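Local coordinates for protein gp18 (Listeria monocytogenes EGD-e, PDB 3GS9) that is a prophage tail protein, probably a structural component of the phage tail, related to the prophage endopeptidase tail proteins, at residues S4-A9 with E17-F22; E35-E40 with R65-V70; F69-L74 with I87-I92; H91-C96 with V165-R170. One frame throughout, in Å; residues are numbered along the deposited sequence.

Contact 1: residues S4-A9 with E17-F22; sequences SDIIVA and EILTDF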
loop_
_atom_site.group_PDB
_atom_site.type_symbol
_atom_site.label_atom_id
_atom_site.label_comp_id
_atom_site.label_asym_id
_atom_site.label_seq_id
_atom_site.Cartn_x
_atom_site.Cartn_y
_atom_site.Cartn_z
ATOM N N SER A 4 -41.499 7.090 -7.976
ATOM C CA SER A 4 -40.413 7.616 -7.099
ATOM C C SER A 4 -40.476 7.102 -5.637
ATOM O O SER A 4 -39.648 7.513 -4.819
ATOM C CB SER A 4 -40.406 9.152 -7.117
ATOM O OG SER A 4 -41.559 9.698 -6.478
ATOM N N ASP A 5 -41.457 6.251 -5.302
ATOM C CA ASP A 5 -41.503 5.629 -3.973
ATOM C C ASP A 5 -40.332 4.687 -3.880
ATOM O O ASP A 5 -40.101 3.923 -4.818
ATOM C CB ASP A 5 -42.779 4.789 -3.738
ATOM C CG ASP A 5 -43.968 5.609 -3.262
ATOM O OD1 ASP A 5 -43.788 6.808 -2.966
ATOM O OD2 ASP A 5 -45.097 5.041 -3.177
ATOM N N ILE A 6 -39.592 4.777 -2.770
ATOM C CA ILE A 6 -38.565 3.828 -2.351
ATOM C C ILE A 6 -39.243 2.725 -1.527
ATOM O O ILE A 6 -40.004 3.054 -0.624
ATOM C CB ILE A 6 -37.552 4.509 -1.371
ATOM C CG1 ILE A 6 -36.983 5.824 -1.928
ATOM C CG2 ILE A 6 -36.423 3.557 -0.990
ATOM C CD1 ILE A 6 -36.296 5.669 -3.249
ATOM N N ILE A 7 -38.943 1.461 -1.794
ATOM C CA ILE A 7 -39.481 0.356 -0.994
ATOM C C ILE A 7 -38.326 -0.301 -0.237
ATOM O O ILE A 7 -37.249 -0.455 -0.790
ATOM C CB ILE A 7 -40.161 -0.724 -1.865
ATOM C CG1 ILE A 7 -41.273 -0.152 -2.793
ATOM C CG2 ILE A 7 -40.726 -1.831 -0.968
ATOM C CD1 ILE A 7 -42.259 0.760 -2.125
ATOM N N VAL A 8 -38.565 -0.653 1.017
ATOM C CA VAL A 8 -37.601 -1.345 1.880
ATOM C C VAL A 8 -38.200 -2.663 2.349
ATOM O O VAL A 8 -39.373 -2.693 2.765
ATOM C CB VAL A 8 -37.278 -0.480 3.135
ATOM C CG1 VAL A 8 -36.535 -1.293 4.220
ATOM C CG2 VAL A 8 -36.486 0.756 2.751
ATOM N N ALA A 9 -37.421 -3.738 2.293
ATOM C CA ALA A 9 -37.826 -5.034 2.837
ATOM C C ALA A 9 -36.715 -5.552 3.727
ATOM O O ALA A 9 -35.549 -5.386 3.392
ATOM C CB ALA A 9 -38.070 -6.028 1.711
ATOM N N GLU A 17 -42.215 -2.037 3.233
ATOM C CA GLU A 17 -42.961 -0.823 3.170
ATOM C C GLU A 17 -42.296 0.276 2.364
ATOM O O GLU A 17 -41.137 0.163 1.957
ATOM C CB GLU A 17 -43.239 -0.337 4.581
ATOM C CG GLU A 17 -42.060 0.167 5.323
ATOM C CD GLU A 17 -42.423 0.590 6.738
ATOM O OE1 GLU A 17 -43.604 0.424 7.157
ATOM O OE2 GLU A 17 -41.501 1.079 7.423
ATOM N N ILE A 18 -43.068 1.327 2.145
ATOM C CA ILE A 18 -42.565 2.532 1.502
ATOM C C ILE A 18 -41.702 3.250 2.538
ATOM O O ILE A 18 -42.134 3.479 3.663
ATOM C CB ILE A 18 -43.698 3.448 1.053
ATOM C CG1 ILE A 18 -44.552 2.789 -0.033
ATOM C CG2 ILE A 18 -43.152 4.734 0.535
ATOM C CD1 ILE A 18 -45.908 3.526 -0.285
ATOM N N LEU A 19 -40.476 3.594 2.147
ATOM C CA LEU A 19 -39.585 4.352 3.008
ATOM C C LEU A 19 -39.988 5.817 3.082
ATOM O O LEU A 19 -40.118 6.467 2.043
ATOM C CB LEU A 19 -38.177 4.273 2.436
ATOM C CG LEU A 19 -37.059 4.972 3.215
ATOM C CD1 LEU A 19 -37.062 4.591 4.698
ATOM C CD2 LEU A 19 -35.727 4.644 2.550
ATOM N N THR A 20 -40.113 6.369 4.292
ATOM C CA THR A 20 -40.625 7.749 4.418
ATOM C C THR A 20 -39.762 8.761 5.154
ATOM O O THR A 20 -39.755 9.939 4.778
ATOM C CB THR A 20 -42.019 7.797 5.103
ATOM O OG1 THR A 20 -41.916 7.244 6.423
ATOM C CG2 THR A 20 -43.048 7.027 4.292
ATOM N N ASP A 21 -39.072 8.367 6.217
ATOM C CA ASP A 21 -38.501 9.419 7.070
ATOM C C ASP A 21 -37.061 9.792 6.713
ATOM O O ASP A 21 -36.246 10.066 7.604
ATOM C CB ASP A 21 -38.728 9.190 8.590
ATOM C CG ASP A 21 -38.550 7.751 9.033
ATOM O OD1 ASP A 21 -37.930 6.950 8.292
ATOM O OD2 ASP A 21 -39.060 7.426 10.145
ATOM N N PHE A 22 -36.780 9.901 5.413
ATOM C CA PHE A 22 -35.399 10.095 4.964
ATOM C C PHE A 22 -35.120 11.505 4.470
ATOM O O PHE A 22 -36.024 12.225 4.025
ATOM C CB PHE A 22 -34.965 9.025 3.944
ATOM C CG PHE A 22 -35.569 9.177 2.563
ATOM C CD1 PHE A 22 -36.787 8.583 2.265
ATOM C CD2 PHE A 22 -34.906 9.876 1.563
ATOM C CE1 PHE A 22 -37.338 8.684 1.002
ATOM C CE2 PHE A 22 -35.474 9.992 0.287
ATOM C CZ PHE A 22 -36.677 9.395 0.016
HETATM O O HOH W 1 -40.429 6.537 -0.888
#
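Val8 and Glu17 hold each other through a reciprocal pair of backbone bonds, Val8 N to Glu17 O at 2.9 Å and Glu17 N to Val8 O at 3.0 Å, the ring of an antiparallel hydrogen-bonded pair. The first is nearly straight, 172° at the hydrogen. A third bond, Leu19 N to Ile6 O at 2.9 Å, continues the ladder past the non-hydrogen-bonded pair Ile7 and Ile18. Beyond it a water accepts from Ile6 N and donates to Leu19 O, linking the two backbones. Leu19 CG is anti to the backbone N (chi1 -178°), and the side chain lies beside Ile6, CG2 of Ile6 and CD2 of Leu19 3.8 Å apart. Val8 CG2 meets Leu19 CB at 3.9 Å. Phe22 brings its CZ and CE1 to Ile6 CG1. On the face of Ile7 and Ile18, Ile7 CD1 touches Ile18 CG1 at 3.7 Å. Three backbone N-H...O=C bonds thus join hairpin 7-9/16-18; Ile6 and Val8 are buried against Leu19 and Val62 of strand 61-64, while Glu17 and Ile18 remain exposed.

Contact 2: residues E35-E40 with R65-V70; sequences EMWSIE and RGQEFV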
loop_
_atom_site.group_PDB
_atom_site.type_symbol
_atom_site.label_atom_id
_atom_site.label_comp_id
_atom_site.label_asym_id
_atom_site.label_seq_id
_atom_site.Cartn_x
_atom_site.Cartn_y
_atom_site.Cartn_z
ATOM N N GLU A 35 -16.147 -0.450 -9.971
ATOM C CA GLU A 35 -15.631 -0.225 -8.648
ATOM C C GLU A 35 -16.757 -0.222 -7.647
ATOM O O GLU A 35 -16.694 -0.955 -6.679
ATOM C CB GLU A 35 -14.829 1.076 -8.577
ATOM C CG GLU A 35 -13.484 1.018 -9.325
ATOM C CD GLU A 35 -12.543 -0.081 -8.836
ATOM O OE1 GLU A 35 -12.449 -0.302 -7.610
ATOM O OE2 GLU A 35 -11.886 -0.719 -9.684
HETATM N N MSE A 36 -17.784 0.588 -7.880
HETATM C CA MSE A 36 -18.885 0.673 -6.919
HETATM C C MSE A 36 -20.175 1.149 -7.557
HETATM O O MSE A 36 -20.158 1.862 -8.536
HETATM C CB MSE A 36 -18.506 1.591 -5.759
HETATM C CG MSE A 36 -18.189 3.010 -6.143
HETATM SE SE MSE A 36 -18.126 4.153 -4.548
HETATM C CE MSE A 36 -19.962 4.025 -3.956
ATOM N N TRP A 37 -21.296 0.731 -6.981
ATOM C CA TRP A 37 -22.576 1.253 -7.326
ATOM C C TRP A 37 -23.395 1.148 -6.030
ATOM O O TRP A 37 -23.590 0.038 -5.519
ATOM C CB TRP A 37 -23.174 0.459 -8.471
ATOM C CG TRP A 37 -24.480 0.964 -8.966
ATOM C CD1 TRP A 37 -25.077 2.157 -8.651
ATOM C CD2 TRP A 37 -25.362 0.299 -9.863
ATOM N NE1 TRP A 37 -26.278 2.270 -9.300
ATOM C CE2 TRP A 37 -26.498 1.113 -10.011
ATOM C CE3 TRP A 37 -25.330 -0.962 -10.520
ATOM C CZ2 TRP A 37 -27.552 0.769 -10.844
ATOM C CZ3 TRP A 37 -26.394 -1.303 -11.341
ATOM C CH2 TRP A 37 -27.493 -0.458 -11.478
ATOM N N SER A 38 -23.851 2.289 -5.512
ATOM C CA SER A 38 -24.480 2.289 -4.206
ATOM C C SER A 38 -25.457 3.437 -4.074
ATOM O O SER A 38 -25.431 4.399 -4.874
ATOM C CB SER A 38 -23.401 2.389 -3.120
ATOM O OG SER A 38 -22.801 3.675 -3.069
ATOM N N ILE A 39 -26.320 3.302 -3.071
ATOM C CA ILE A 39 -27.072 4.444 -2.571
ATOM C C ILE A 39 -26.668 4.689 -1.101
ATOM O O ILE A 39 -26.305 3.768 -0.389
ATOM C CB ILE A 39 -28.596 4.239 -2.736
ATOM C CG1 ILE A 39 -29.109 3.012 -1.970
ATOM C CG2 ILE A 39 -28.955 4.192 -4.233
ATOM C CD1 ILE A 39 -30.679 2.936 -1.976
ATOM N N GLU A 40 -26.716 5.944 -0.687
ATOM C CA GLU A 40 -26.549 6.280 0.722
ATOM C C GLU A 40 -27.564 7.345 1.057
ATOM O O GLU A 40 -27.862 8.193 0.256
ATOM C CB GLU A 40 -25.130 6.770 1.058
ATOM C CG GLU A 40 -25.050 7.514 2.419
ATOM C CD GLU A 40 -23.647 7.683 2.950
ATOM O OE1 GLU A 40 -22.780 8.150 2.182
ATOM O OE2 GLU A 40 -23.417 7.362 4.142
ATOM N N ARG A 65 -35.734 3.072 -8.203
ATOM C CA ARG A 65 -35.811 3.143 -9.677
ATOM C C ARG A 65 -35.551 1.791 -10.386
ATOM O O ARG A 65 -34.831 1.701 -11.382
ATOM C CB ARG A 65 -34.915 4.249 -10.230
ATOM C CG ARG A 65 -35.417 5.624 -9.907
ATOM C CD ARG A 65 -34.458 6.679 -10.388
ATOM N NE ARG A 65 -34.997 8.017 -10.162
ATOM C CZ ARG A 65 -34.301 9.150 -10.248
ATOM N NH1 ARG A 65 -32.998 9.139 -10.548
ATOM N NH2 ARG A 65 -34.917 10.307 -10.019
ATOM N N GLY A 66 -36.145 0.754 -9.846
ATOM C CA GLY A 66 -36.122 -0.528 -10.521
ATOM C C GLY A 66 -34.907 -1.372 -10.201
ATOM O O GLY A 66 -34.786 -2.485 -10.734
ATOM N N GLN A 67 -34.024 -0.880 -9.323
ATOM C CA GLN A 67 -32.847 -1.634 -8.921
ATOM C C GLN A 67 -32.840 -1.890 -7.434
ATOM O O GLN A 67 -33.373 -1.096 -6.676
ATOM C CB GLN A 67 -31.582 -0.883 -9.310
ATOM C CG GLN A 67 -31.496 -0.638 -10.820
ATOM C CD GLN A 67 -31.288 -1.921 -11.589
ATOM O OE1 GLN A 67 -30.419 -2.738 -11.253
ATOM N NE2 GLN A 67 -32.101 -2.129 -12.609
ATOM N N GLU A 68 -32.197 -2.987 -7.040
ATOM C CA GLU A 68 -32.129 -3.423 -5.632
ATOM C C GLU A 68 -30.740 -3.155 -5.046
ATOM O O GLU A 68 -29.735 -3.500 -5.663
ATOM C CB GLU A 68 -32.407 -4.922 -5.530
ATOM C CG GLU A 68 -32.504 -5.460 -4.121
ATOM C CD GLU A 68 -32.788 -6.972 -4.071
ATOM O OE1 GLU A 68 -33.062 -7.553 -5.144
ATOM O OE2 GLU A 68 -32.781 -7.568 -2.978
ATOM N N PHE A 69 -30.728 -2.561 -3.859
ATOM C CA PHE A 69 -29.502 -2.223 -3.094
ATOM C C PHE A 69 -29.668 -2.835 -1.728
ATOM O O PHE A 69 -30.797 -2.893 -1.196
ATOM C CB PHE A 69 -29.322 -0.716 -2.979
ATOM C CG PHE A 69 -29.247 -0.002 -4.309
ATOM C CD1 PHE A 69 -30.416 0.385 -4.990
ATOM C CD2 PHE A 69 -28.002 0.272 -4.887
ATOM C CE1 PHE A 69 -30.350 1.031 -6.210
ATOM C CE2 PHE A 69 -27.904 0.897 -6.095
ATOM C CZ PHE A 69 -29.068 1.270 -6.791
ATOM N N VAL A 70 -28.582 -3.327 -1.157
ATOM C CA VAL A 70 -28.627 -4.064 0.091
ATOM C C VAL A 70 -27.821 -3.344 1.167
ATOM O O VAL A 70 -26.670 -2.961 0.927
ATOM C CB VAL A 70 -28.028 -5.457 -0.149
ATOM C CG1 VAL A 70 -28.040 -6.263 1.137
ATOM C CG2 VAL A 70 -28.840 -6.130 -1.226
#
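An aromatic cluster inside the N-terminal β-sheet domain, where strands 36-40 and 67-70 pass at a -79° crossing angle, brings Trp37 and Ile39 against Phe69. The strand axes approach to 7.5 Å and no hydrogen bond joins the two segments, which makes this packing between side chains. Phe69 points its edge at the face of Trp37, the ring planes standing at 88°. The centroid of the indole five-membered ring lies 5.3 Å from that of Phe69. Phe69 CE2 sits over the indole, offset toward the rim, with Trp37 NE1 3.8 Å away. CG of Trp37 is anti to the backbone N, beside the carbonyl carbon. Ile39 covers one face of the phenyl ring, its CG2 3.8 Å from the centroid and almost on the ring normal, a CH-pi contact; its other branch lies by the root of the ring, Ile39 CG1 to Phe69 CG at 3.8 Å. Gln67 crosses the six-membered end of the indole, with OE1 3.7 Å from Trp37 CH2 and the amide plane 16° from that of the ring. Their polar ends are occupied elsewhere: Trp37 NE1 bonds to Glu29, and Gln67 OE1 accepts from His91 NE2 and Asn169 N. A T-shaped aromatic pair, with the CG2 methyl of Ile39 over the phenyl face, between strands crossing nearly at right angles, is consistent with the interior of a strongly bent antiparallel sheet, as in barrel-type folds.

Contact 3: residues F69-L74 with I87-I92; sequences FVVKQL and IRAPHI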
loop_
_atom_site.group_PDB
_atom_site.type_symbol
_atom_site.label_atom_id
_atom_site.label_comp_id
_atom_site.label_asym_id
_atom_site.label_seq_id
_atom_site.Cartn_x
_atom_site.Cartn_y
_atom_site.Cartn_z
ATOM N N PHE A 69 -30.728 -2.561 -3.859
ATOM C CA PHE A 69 -29.502 -2.223 -3.094
ATOM C C PHE A 69 -29.668 -2.835 -1.728
ATOM O O PHE A 69 -30.797 -2.893 -1.196
ATOM C CB PHE A 69 -29.322 -0.716 -2.979
ATOM C CG PHE A 69 -29.247 -0.002 -4.309
ATOM C CD1 PHE A 69 -30.416 0.385 -4.990
ATOM C CD2 PHE A 69 -28.002 0.272 -4.887
ATOM C CE1 PHE A 69 -30.350 1.031 -6.210
ATOM C CE2 PHE A 69 -27.904 0.897 -6.095
ATOM C CZ PHE A 69 -29.068 1.270 -6.791
ATOM N N VAL A 70 -28.582 -3.327 -1.157
ATOM C CA VAL A 70 -28.627 -4.064 0.091
ATOM C C VAL A 70 -27.821 -3.344 1.167
ATOM O O VAL A 70 -26.670 -2.961 0.927
ATOM C CB VAL A 70 -28.028 -5.457 -0.149
ATOM C CG1 VAL A 70 -28.040 -6.263 1.137
ATOM C CG2 VAL A 70 -28.840 -6.130 -1.226
ATOM N N VAL A 71 -28.438 -3.140 2.328
ATOM C CA VAL A 71 -27.781 -2.406 3.421
ATOM C C VAL A 71 -26.609 -3.241 3.975
ATOM O O VAL A 71 -26.830 -4.334 4.471
ATOM C CB VAL A 71 -28.791 -2.102 4.533
ATOM C CG1 VAL A 71 -28.102 -1.498 5.744
ATOM C CG2 VAL A 71 -29.962 -1.245 3.979
ATOM N N LYS A 72 -25.369 -2.734 3.822
ATOM C CA LYS A 72 -24.162 -3.348 4.377
ATOM C C LYS A 72 -23.476 -2.514 5.467
ATOM O O LYS A 72 -22.808 -3.074 6.334
ATOM C CB LYS A 72 -23.144 -3.611 3.264
ATOM C CG LYS A 72 -23.546 -4.671 2.237
ATOM C CD LYS A 72 -23.747 -5.966 2.960
ATOM C CE LYS A 72 -23.604 -7.168 2.118
ATOM N NZ LYS A 72 -23.408 -8.371 3.023
ATOM N N GLN A 73 -23.600 -1.183 5.396
ATOM C CA GLN A 73 -23.139 -0.306 6.444
ATOM C C GLN A 73 -24.301 0.516 6.957
ATOM O O GLN A 73 -25.165 0.911 6.179
ATOM C CB GLN A 73 -22.030 0.585 5.950
ATOM C CG GLN A 73 -20.775 -0.186 5.687
ATOM C CD GLN A 73 -19.723 0.622 4.974
ATOM O OE1 GLN A 73 -19.888 0.995 3.796
ATOM N NE2 GLN A 73 -18.584 0.833 5.652
ATOM N N LEU A 74 -24.322 0.726 8.270
ATOM C CA LEU A 74 -25.413 1.395 8.971
ATOM C C LEU A 74 -24.899 1.926 10.302
ATOM O O LEU A 74 -24.295 1.187 11.113
ATOM C CB LEU A 74 -26.551 0.407 9.222
ATOM C CG LEU A 74 -27.899 0.832 9.828
ATOM C CD1 LEU A 74 -28.634 1.736 8.869
ATOM C CD2 LEU A 74 -28.763 -0.374 10.139
ATOM N N ILE A 87 -27.313 5.041 6.074
ATOM C CA ILE A 87 -27.268 3.768 5.339
ATOM C C ILE A 87 -26.298 3.882 4.172
ATOM O O ILE A 87 -26.293 4.889 3.465
ATOM C CB ILE A 87 -28.675 3.412 4.734
ATOM C CG1 ILE A 87 -29.652 2.994 5.828
ATOM C CG2 ILE A 87 -28.564 2.292 3.663
ATOM C CD1 ILE A 87 -30.167 4.147 6.669
ATOM N N ARG A 88 -25.509 2.845 3.950
ATOM C CA ARG A 88 -24.808 2.687 2.714
ATOM C C ARG A 88 -25.156 1.295 2.185
ATOM O O ARG A 88 -24.937 0.298 2.859
ATOM C CB ARG A 88 -23.299 2.877 2.904
ATOM C CG ARG A 88 -22.886 4.340 3.098
ATOM C CD ARG A 88 -21.369 4.519 3.144
ATOM N NE ARG A 88 -20.739 4.125 1.882
ATOM C CZ ARG A 88 -20.646 4.886 0.792
ATOM N NH1 ARG A 88 -21.153 6.115 0.765
ATOM N NH2 ARG A 88 -20.048 4.403 -0.292
ATOM N N ALA A 89 -25.714 1.260 0.978
ATOM C CA ALA A 89 -26.275 0.053 0.375
ATOM C C ALA A 89 -25.724 -0.155 -1.037
ATOM O O ALA A 89 -26.185 0.490 -1.989
ATOM C CB ALA A 89 -27.833 0.138 0.329
ATOM N N PRO A 90 -24.704 -1.022 -1.171
ATOM C CA PRO A 90 -24.239 -1.455 -2.502
ATOM C C PRO A 90 -25.302 -2.196 -3.318
ATOM O O PRO A 90 -26.128 -2.932 -2.767
ATOM C CB PRO A 90 -23.109 -2.440 -2.178
ATOM C CG PRO A 90 -22.624 -1.969 -0.819
ATOM C CD PRO A 90 -23.880 -1.594 -0.090
ATOM N N HIS A 91 -25.278 -1.954 -4.613
ATOM C CA HIS A 91 -26.152 -2.646 -5.549
ATOM C C HIS A 91 -26.081 -4.178 -5.362
ATOM O O HIS A 91 -25.042 -4.725 -5.046
ATOM C CB HIS A 91 -25.784 -2.239 -6.956
ATOM C CG HIS A 91 -26.756 -2.738 -7.970
ATOM N ND1 HIS A 91 -26.600 -3.955 -8.588
ATOM C CD2 HIS A 91 -27.921 -2.223 -8.425
ATOM C CE1 HIS A 91 -27.614 -4.149 -9.420
ATOM N NE2 HIS A 91 -28.425 -3.111 -9.343
ATOM N N ILE A 92 -27.213 -4.852 -5.569
ATOM C CA ILE A 92 -27.306 -6.309 -5.424
ATOM C C ILE A 92 -26.250 -7.103 -6.220
ATOM O O ILE A 92 -25.840 -8.167 -5.812
ATOM C CB ILE A 92 -28.758 -6.784 -5.787
ATOM C CG1 ILE A 92 -28.987 -8.209 -5.284
ATOM C CG2 ILE A 92 -29.067 -6.560 -7.249
ATOM C CD1 ILE A 92 -29.105 -8.279 -3.812
#
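A classic beta bulge interrupts the hairpin of strands 67-74 and 83-90, for Lys72 and Gln73 both face Arg88. Arg88 O accepts from Lys72 N and from Gln73 N, each at 3.2 Å and each in the carbonyl plane, while Arg88 N returns a bond to Gln73 O at 3.0 Å. The register shifts by one between this ladder and the single bridge of Phe69 with His91, beside which Val70 N bonds to Pro90 O at 3.0 Å. His91 turns its ring edge to the face of Phe69, planes at 86° and centroids 5.3 Å apart; chi1 of -171° places its CG anti to the backbone N, beside the carbonyl carbon. Packing is tight at two places, where Leu74 CD1 meets Ile87 CG1 and Val70 CG2 meets Ile92 CD1, both at 3.4 Å. Lys72 NZ and Arg88 NH1 form salt bridges with Glu59 and Glu40. Taken together, this is a classic beta bulge in an antiparallel hairpin whose Gln73-Leu74 end pairs with a strand of the second subunit, continuing the sheet across the interface.

Contact 4: residues H91-C96 with V165-R170; sequences HIYYTC and VIPDNR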
loop_
_atom_site.group_PDB
_atom_site.type_symbol
_atom_site.label_atom_id
_atom_site.label_comp_id
_atom_site.label_asym_id
_atom_site.label_seq_id
_atom_site.Cartn_x
_atom_site.Cartn_y
_atom_site.Cartn_z
ATOM N N HIS A 91 -25.278 -1.954 -4.613
ATOM C CA HIS A 91 -26.152 -2.646 -5.549
ATOM C C HIS A 91 -26.081 -4.178 -5.362
ATOM O O HIS A 91 -25.042 -4.725 -5.046
ATOM C CB HIS A 91 -25.784 -2.239 -6.956
ATOM C CG HIS A 91 -26.756 -2.738 -7.970
ATOM N ND1 HIS A 91 -26.600 -3.955 -8.588
ATOM C CD2 HIS A 91 -27.921 -2.223 -8.425
ATOM C CE1 HIS A 91 -27.614 -4.149 -9.420
ATOM N NE2 HIS A 91 -28.425 -3.111 -9.343
ATOM N N ILE A 92 -27.213 -4.852 -5.569
ATOM C CA ILE A 92 -27.306 -6.309 -5.424
ATOM C C ILE A 92 -26.250 -7.103 -6.220
ATOM O O ILE A 92 -25.840 -8.167 -5.812
ATOM C CB ILE A 92 -28.758 -6.784 -5.787
ATOM C CG1 ILE A 92 -28.987 -8.209 -5.284
ATOM C CG2 ILE A 92 -29.067 -6.560 -7.249
ATOM C CD1 ILE A 92 -29.105 -8.279 -3.812
ATOM N N TYR A 93 -25.752 -6.518 -7.313
ATOM C CA TYR A 93 -24.665 -7.145 -8.084
ATOM C C TYR A 93 -23.523 -7.576 -7.182
ATOM O O TYR A 93 -23.013 -8.683 -7.308
ATOM C CB TYR A 93 -24.150 -6.169 -9.113
ATOM C CG TYR A 93 -22.871 -6.611 -9.793
ATOM C CD1 TYR A 93 -22.854 -7.762 -10.583
ATOM C CD2 TYR A 93 -21.720 -5.859 -9.690
ATOM C CE1 TYR A 93 -21.684 -8.185 -11.203
ATOM C CE2 TYR A 93 -20.553 -6.251 -10.334
ATOM C CZ TYR A 93 -20.556 -7.419 -11.095
ATOM O OH TYR A 93 -19.402 -7.800 -11.750
ATOM N N TYR A 94 -23.142 -6.697 -6.265
ATOM C CA TYR A 94 -21.947 -6.923 -5.408
ATOM C C TYR A 94 -22.088 -8.082 -4.433
ATOM O O TYR A 94 -21.090 -8.602 -3.921
ATOM C CB TYR A 94 -21.522 -5.640 -4.712
ATOM C CG TYR A 94 -20.962 -4.698 -5.719
ATOM C CD1 TYR A 94 -19.725 -4.915 -6.253
ATOM C CD2 TYR A 94 -21.734 -3.676 -6.239
ATOM C CE1 TYR A 94 -19.197 -4.097 -7.235
ATOM C CE2 TYR A 94 -21.222 -2.826 -7.233
ATOM C CZ TYR A 94 -19.954 -3.053 -7.717
ATOM O OH TYR A 94 -19.388 -2.271 -8.684
ATOM N N THR A 95 -23.334 -8.542 -4.220
ATOM C CA THR A 95 -23.545 -9.740 -3.415
ATOM C C THR A 95 -23.052 -11.042 -4.060
ATOM O O THR A 95 -23.021 -12.047 -3.391
ATOM C CB THR A 95 -25.042 -9.928 -2.955
ATOM O OG1 THR A 95 -25.883 -10.278 -4.069
ATOM C CG2 THR A 95 -25.538 -8.662 -2.231
ATOM N N CYS A 96 -22.694 -11.016 -5.347
ATOM C CA CYS A 96 -22.103 -12.199 -5.993
ATOM C C CYS A 96 -20.790 -12.638 -5.345
ATOM O O CYS A 96 -20.333 -13.788 -5.510
ATOM C CB CYS A 96 -21.936 -12.010 -7.517
ATOM S SG CYS A 96 -20.656 -10.954 -8.102
ATOM N N VAL A 165 -19.510 -5.271 -17.834
ATOM C CA VAL A 165 -20.723 -5.960 -17.319
ATOM C C VAL A 165 -21.669 -4.865 -16.894
ATOM O O VAL A 165 -21.250 -3.909 -16.243
ATOM C CB VAL A 165 -20.419 -6.986 -16.153
ATOM C CG1 VAL A 165 -19.722 -6.317 -14.951
ATOM C CG2 VAL A 165 -21.717 -7.694 -15.708
ATOM N N ILE A 166 -22.931 -5.001 -17.292
ATOM C CA ILE A 166 -23.957 -4.009 -16.990
ATOM C C ILE A 166 -25.064 -4.740 -16.239
ATOM O O ILE A 166 -25.843 -5.427 -16.840
ATOM C CB ILE A 166 -24.513 -3.376 -18.273
ATOM C CG1 ILE A 166 -23.368 -2.897 -19.195
ATOM C CG2 ILE A 166 -25.449 -2.242 -17.899
ATOM C CD1 ILE A 166 -23.792 -2.700 -20.605
ATOM N N PRO A 167 -25.050 -4.671 -14.896
ATOM C CA PRO A 167 -26.064 -5.385 -14.118
ATOM C C PRO A 167 -27.419 -4.713 -14.125
ATOM O O PRO A 167 -27.491 -3.487 -13.876
ATOM C CB PRO A 167 -25.492 -5.356 -12.679
ATOM C CG PRO A 167 -24.087 -4.923 -12.789
ATOM C CD PRO A 167 -24.074 -4.013 -14.011
ATOM N N ASP A 168 -28.457 -5.494 -14.417
ATOM C CA ASP A 168 -29.877 -5.105 -14.167
ATOM C C ASP A 168 -30.371 -6.040 -13.054
ATOM O O ASP A 168 -30.706 -7.197 -13.299
ATOM C CB ASP A 168 -30.736 -5.244 -15.431
ATOM C CG ASP A 168 -32.186 -4.954 -15.192
ATOM O OD1 ASP A 168 -32.547 -4.527 -14.080
ATOM O OD2 ASP A 168 -33.001 -5.165 -16.134
ATOM N N ASN A 169 -30.344 -5.551 -11.815
ATOM C CA ASN A 169 -30.429 -6.420 -10.643
ATOM C C ASN A 169 -29.453 -7.570 -10.774
ATOM O O ASN A 169 -28.254 -7.287 -10.934
ATOM C CB ASN A 169 -31.875 -6.762 -10.354
ATOM C CG ASN A 169 -32.655 -5.501 -9.981
ATOM O OD1 ASN A 169 -32.311 -4.868 -8.997
ATOM N ND2 ASN A 169 -33.612 -5.092 -10.795
ATOM N N ARG A 170 -29.898 -8.821 -10.702
ATOM C CA ARG A 170 -28.962 -9.940 -10.802
ATOM C C ARG A 170 -28.848 -10.486 -12.229
ATOM O O ARG A 170 -28.318 -11.570 -12.443
ATOM C CB ARG A 170 -29.370 -11.068 -9.858
ATOM C CG ARG A 170 -29.379 -10.705 -8.400
ATOM C CD ARG A 170 -29.975 -11.909 -7.632
ATOM N NE ARG A 170 -30.217 -11.580 -6.248
ATOM C CZ ARG A 170 -30.627 -12.440 -5.326
ATOM N NH1 ARG A 170 -30.857 -13.716 -5.633
ATOM N NH2 ARG A 170 -30.808 -12.007 -4.082
#
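Ile92 O, facing Thr95 within the 3-10 segment that begins at Ile92, takes two donors, Thr95 OG1 at 2.7 Å, in the carbonyl plane, and Thr95 N at 3.0 Å. At the start of this segment Tyr93 N donates to His91 ND1, 34° out of the imidazole plane, which ties the His91 ring to the backbone of Tyr93. Against it the segment 165-170 packs without a cross-segment hydrogen bond. Pro167 CG lies over one face of the Tyr93 ring, offset toward the rim and 3.6 Å from Tyr93 CG, a CH-pi contact. At the far end Tyr93 OH and Val165 CG1 meet tip to tip at 3.5 Å. The Tyr93 ring also packs on Leu151 and Ile154 of helix 150-161. Ile92 rests CG2 on the backbone of Asn169, 3.7 Å from Asn169 CA, and presents CG1 to the edge of the Arg170 guanidinium, with Arg170 NE at 3.7 Å. His91 CE1 approaches Asn169 O at 3.5 Å, its NE2 being bonded to Gln67; Asn169 OD1 accepts from Glu68 N. Packing without direct hydrogen bonds therefore joins the 3-10 segment to 165-170, and Gln67 supplies a shared polar link between them.

How the contacts relate
Contacts 1, 2 and 3 all reach the same antiparallel sheet of the N-terminal domain. Contact 1 lies farther out from the centre of the chain, about 14 Å between centres from both contact 2 and contact 3, with nearest atoms about 6 Å and 7 Å away. Contacts 2 and 3 are about 7 Å apart between centres and share Phe69 and Val70; Trp37 O and His91 N, 2.8 Å apart, join them. Contact 4 shares His91 and Ile92 with contact 3 and lies about 9 Å from contact 2 between centres. His91 thus belongs both to the hairpin of contact 3 and to the packing of contact 4, and is bonded to Trp37 of contact 2.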